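Local atomic coordinates of fluoride-specific ion channel FluC (Bordetella pertussis, PDB entry 5NKQ), a protein that conducts fluoride selectively, and not chloride, through a dual-topology, double-barrelled membrane channel, lowering the fluoride concentration in the cell and so its toxicity. Residues V54-I57 and A58-P61; T80-S83 and T84-A87. All coordinates share one frame; numbering follows the deposited sequence.

Contact 1 of 2, residues V54-I57 and A58-P61; sequences VALI and ASHP
Ala58, Ile57 and Leu56 lie in the last turns of transmembrane helix 37-59, where regular alpha-helical bonding gives way to side-chain and three-residue contacts before the chain leaves the helix at His60. Ala58 and Ser59 still belong to the regular pattern: Ala58 N bonds Val54 O at 3.2 Å, Ala58 CB rests 3.6 Å from Val54 O, and Ser59 N bonds Ala55 O. Ile57 marks the change. Ile57 O accepts His60 N at 3.1 Å, three residues on, with the donor well above the carbonyl plane, as in a tightened turn. Leu56 O is approached by several donors: Ser59 N bonds it weakly, and Ser59 OG comes to 2.9 Å. Set between the backbone N and carbonyl carbon (chi1 57°), Ser59 OG also has Ala55 O within 3.2 Å, and which oxygen takes its single proton is not settled. Leu56 and Ala55 pack on Val123 of helix 98-126, Ile57 meets an aromatic side chain of a different protein chain, and the His60 ring stacks on Trp63. The imidazole of His60 folds back to the helix, ND1 giving its N-H to Leu56 O at 3.1 Å, with this oxygen only 9° out of the ring plane.

Contact 2 of 2, residues T80-S83 and T84-A87; sequences TTFS and TFSA. With NA (sodium ion), chain I.
Thr81 and Thr84 meet hydroxyl to hydroxyl where the transmembrane segment 65-94 is broken between helices 65-79 and 83-95, the break at which the channel's central sodium ion sits. This is the tightly packed part. Their OG1 atoms are hydrogen-bonded at 3.1 Å, and either could be the donor. With chi1 at 173°, opposite the backbone N, Thr81 OG1 is carried to Thr84; Thr81 CG2 also reaches Thr84 CB, at 3.7 Å. The two side chains cross at about a right angle. Close by, Phe85 CB packs 3.6 Å from Phe82 O. That oxygen lies at the edge of the Phe85 ring and accepts Ser86 N at 2.8 Å, while Ala87 N bonds Ser83 O as the helix gets under way.

The apolar side is more widely spaced. Phe82 and Phe85 project side by side in the same direction, and the edge of Phe85 is turned to the face of Phe82 in an offset edge-to-face pair, with planes at 88° and centroids 5.7 Å apart. Phe82 CE1 and Phe85 CD2 come to 4.0 Å.

The hydroxyl side is hydrated, though still buried: one water bridges Ser83 OG and Thr84 OG1, 2.6 Å from the latter. Between subunits, Thr80 OG1 bonds Ser83 OG of the second subunit, and Ser86 OG bonds Thr116 of that subunit.

At the other end Thr80 O binds sodium at 2.2 Å, joined by Gly77 O and by the Gly77 and Thr80 carbonyls of the second subunit. Phe85 belongs to a fluoride pocket and meets Tyr104 and Ser108 of helix 98-126, while Thr81 and Thr84 lean on Thr39 of helix 37-59, so these two helices and the second subunit all border the break.

Contact 1 is a partly buried helix end toward the periphery, and contact 2 a fully buried start of a helix in the interior; their centres lie about 28 Å apart, on opposite sides of the chain's centre, and their atoms do not touch. Helix 37-59 connects them: contact 1 closes it, while its Thr39 and Asn43, nearer the other end, face contact 2. Helix 98-126 likewise packs against both. The chemistry differs accordingly. At 54-61 the carbonyls of the last turn are met by backbone, serine and imidazole donors; at 80-87 paired hydroxyls, a water and an edge-to-face phenyl pair line a break that serves sodium and fluoride sites.

Contact 1 of 2, residues V54-I57 and A58-P61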
loop_
_atom_site.group_PDB
_atom_site.type_symbol
_atom_site.label_atom_id
_atom_site.label_comp_id
_atom_site.label_asym_id
_atom_site.label_seq_id
_atom_site.Cartn_x
_atom_site.Cartn_y
_atom_site.Cartn_z
ATOM N N VAL A 54 -0.082 -9.852 13.585
ATOM C CA VAL A 54 -0.573 -9.067 14.717
ATOM C C VAL A 54 -1.106 -9.984 15.812
ATOM O O VAL A 54 -0.879 -9.748 17.006
ATOM C CB VAL A 54 -1.640 -8.061 14.247
ATOM C CG1 VAL A 54 -2.439 -7.532 15.429
ATOM C CG2 VAL A 54 -0.984 -6.909 13.504
ATOM N N ALA A 55 -1.803 -11.055 15.427
ATOM C CA ALA A 55 -2.332 -11.980 16.424
ATOM C C ALA A 55 -1.218 -12.806 17.059
ATOM O O ALA A 55 -1.271 -13.108 18.257
ATOM C CB ALA A 55 -3.387 -12.885 15.791
ATOM N N LEU A 56 -0.201 -13.177 16.277
ATOM C CA LEU A 56 0.912 -13.944 16.829
ATOM C C LEU A 56 1.755 -13.099 17.775
ATOM O O LEU A 56 2.209 -13.588 18.817
ATOM C CB LEU A 56 1.778 -14.505 15.702
ATOM C CG LEU A 56 1.227 -15.713 14.942
ATOM C CD1 LEU A 56 2.159 -16.096 13.805
ATOM C CD2 LEU A 56 1.022 -16.886 15.887
ATOM N N ILE A 57 1.981 -11.828 17.428
ATOM C CA ILE A 57 2.770 -10.946 18.285
ATOM C C ILE A 57 2.079 -10.750 19.628
ATOM O O ILE A 57 2.728 -10.739 20.682
ATOM C CB ILE A 57 3.022 -9.603 17.574
ATOM C CG1 ILE A 57 3.911 -9.808 16.346
ATOM C CG2 ILE A 57 3.652 -8.597 18.526
ATOM C CD1 ILE A 57 3.897 -8.641 15.389
ATOM N N ALA A 58 0.752 -10.604 19.614
ATOM C CA ALA A 58 0.014 -10.414 20.860
ATOM C C ALA A 58 0.101 -11.641 21.758
ATOM O O ALA A 58 0.062 -11.513 22.987
ATOM C CB ALA A 58 -1.447 -10.080 20.558
ATOM N N SER A 59 0.220 -12.829 21.173
ATOM C CA SER A 59 0.334 -14.065 21.935
ATOM C C SER A 59 1.777 -14.433 22.254
ATOM O O SER A 59 2.006 -15.416 22.967
ATOM C CB SER A 59 -0.338 -15.215 21.178
ATOM O OG SER A 59 0.220 -15.369 19.885
ATOM N N HIS A 60 2.749 -13.680 21.746
ATOM C CA HIS A 60 4.166 -13.905 22.031
ATOM C C HIS A 60 4.830 -12.574 22.361
ATOM O O HIS A 60 5.608 -12.037 21.563
ATOM C CB HIS A 60 4.865 -14.586 20.853
ATOM C CG HIS A 60 4.406 -15.989 20.606
ATOM N ND1 HIS A 60 3.229 -16.283 19.951
ATOM C CD2 HIS A 60 4.968 -17.179 20.922
ATOM C CE1 HIS A 60 3.085 -17.595 19.877
ATOM N NE2 HIS A 60 4.127 -18.162 20.458
ATOM N N PRO A 61 4.548 -12.012 23.542
ATOM C CA PRO A 61 5.197 -10.749 23.926
ATOM C C PRO A 61 6.680 -10.892 24.221
ATOM O O PRO A 61 7.377 -9.872 24.298
ATOM C CB PRO A 61 4.420 -10.322 25.176
ATOM C CG PRO A 61 3.929 -11.604 25.758
ATOM C CD PRO A 61 3.632 -12.502 24.587
#

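Contact 2 of 2, residues T80-S83 and T84-A87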
loop_
_atom_site.group_PDB
_atom_site.type_symbol
_atom_site.label_atom_id
_atom_site.label_comp_id
_atom_site.label_asym_id
_atom_site.label_seq_id
_atom_site.Cartn_x
_atom_site.Cartn_y
_atom_site.Cartn_z
ATOM N N THR A 80 3.348 -5.874 0.104
ATOM C CA THR A 80 2.221 -5.044 -0.293
ATOM C C THR A 80 2.717 -3.736 -0.901
ATOM O O THR A 80 3.892 -3.378 -0.800
ATOM C CB THR A 80 1.307 -4.765 0.898
ATOM O OG1 THR A 80 2.018 -4.006 1.885
ATOM C CG2 THR A 80 0.833 -6.071 1.511
ATOM N N THR A 81 1.802 -3.016 -1.545
ATOM C CA THR A 81 2.166 -1.761 -2.185
ATOM C C THR A 81 0.927 -0.891 -2.331
ATOM O O THR A 81 -0.138 -1.371 -2.725
ATOM C CB THR A 81 2.815 -1.998 -3.556
ATOM O OG1 THR A 81 3.005 -0.743 -4.221
ATOM C CG2 THR A 81 1.948 -2.907 -4.419
ATOM N N PHE A 82 1.077 0.387 -1.993
ATOM C CA PHE A 82 0.038 1.380 -2.223
ATOM C C PHE A 82 0.299 2.224 -3.461
ATOM O O PHE A 82 -0.654 2.613 -4.146
ATOM C CB PHE A 82 -0.095 2.302 -1.006
ATOM C CG PHE A 82 -1.511 2.663 -0.667
ATOM C CD1 PHE A 82 -2.247 3.493 -1.496
ATOM C CD2 PHE A 82 -2.104 2.183 0.489
ATOM C CE1 PHE A 82 -3.551 3.828 -1.184
ATOM C CE2 PHE A 82 -3.406 2.516 0.808
ATOM C CZ PHE A 82 -4.131 3.340 -0.030
ATOM N N SER A 83 1.569 2.501 -3.766
ATOM C CA SER A 83 1.903 3.314 -4.930
ATOM C C SER A 83 1.559 2.592 -6.225
ATOM O O SER A 83 0.949 3.176 -7.129
ATOM C CB SER A 83 3.386 3.686 -4.898
ATOM O OG SER A 83 4.197 2.530 -4.763
ATOM N N THR A 84 1.951 1.320 -6.339
ATOM C CA THR A 84 1.615 0.551 -7.534
ATOM C C THR A 84 0.105 0.441 -7.703
ATOM O O THR A 84 -0.413 0.567 -8.819
ATOM C CB THR A 84 2.251 -0.839 -7.466
ATOM O OG1 THR A 84 3.667 -0.713 -7.282
ATOM C CG2 THR A 84 1.983 -1.612 -8.751
ATOM N N PHE A 85 -0.618 0.218 -6.602
ATOM C CA PHE A 85 -2.076 0.229 -6.660
ATOM C C PHE A 85 -2.598 1.583 -7.126
ATOM O O PHE A 85 -3.557 1.654 -7.902
ATOM C CB PHE A 85 -2.655 -0.129 -5.290
ATOM C CG PHE A 85 -4.072 0.331 -5.089
ATOM C CD1 PHE A 85 -5.129 -0.388 -5.620
ATOM C CD2 PHE A 85 -4.346 1.480 -4.364
ATOM C CE1 PHE A 85 -6.433 0.033 -5.438
ATOM C CE2 PHE A 85 -5.648 1.905 -4.179
ATOM C CZ PHE A 85 -6.693 1.181 -4.716
ATOM N N SER A 86 -1.970 2.669 -6.669
ATOM C CA SER A 86 -2.430 4.002 -7.037
ATOM C C SER A 86 -2.201 4.281 -8.519
ATOM O O SER A 86 -3.075 4.839 -9.192
ATOM C CB SER A 86 -1.728 5.053 -6.176
ATOM O OG SER A 86 -2.249 6.348 -6.419
ATOM N N ALA A 87 -1.034 3.899 -9.045
ATOM C CA ALA A 87 -0.741 4.152 -10.452
ATOM C C ALA A 87 -1.616 3.300 -11.363
ATOM O O ALA A 87 -2.057 3.766 -12.420
ATOM C CB ALA A 87 0.739 3.897 -10.735
HETATM NA NA NA I . 5.166 -1.809 0.199
HETATM O O HOH W 1 5.517 0.903 -6.504
#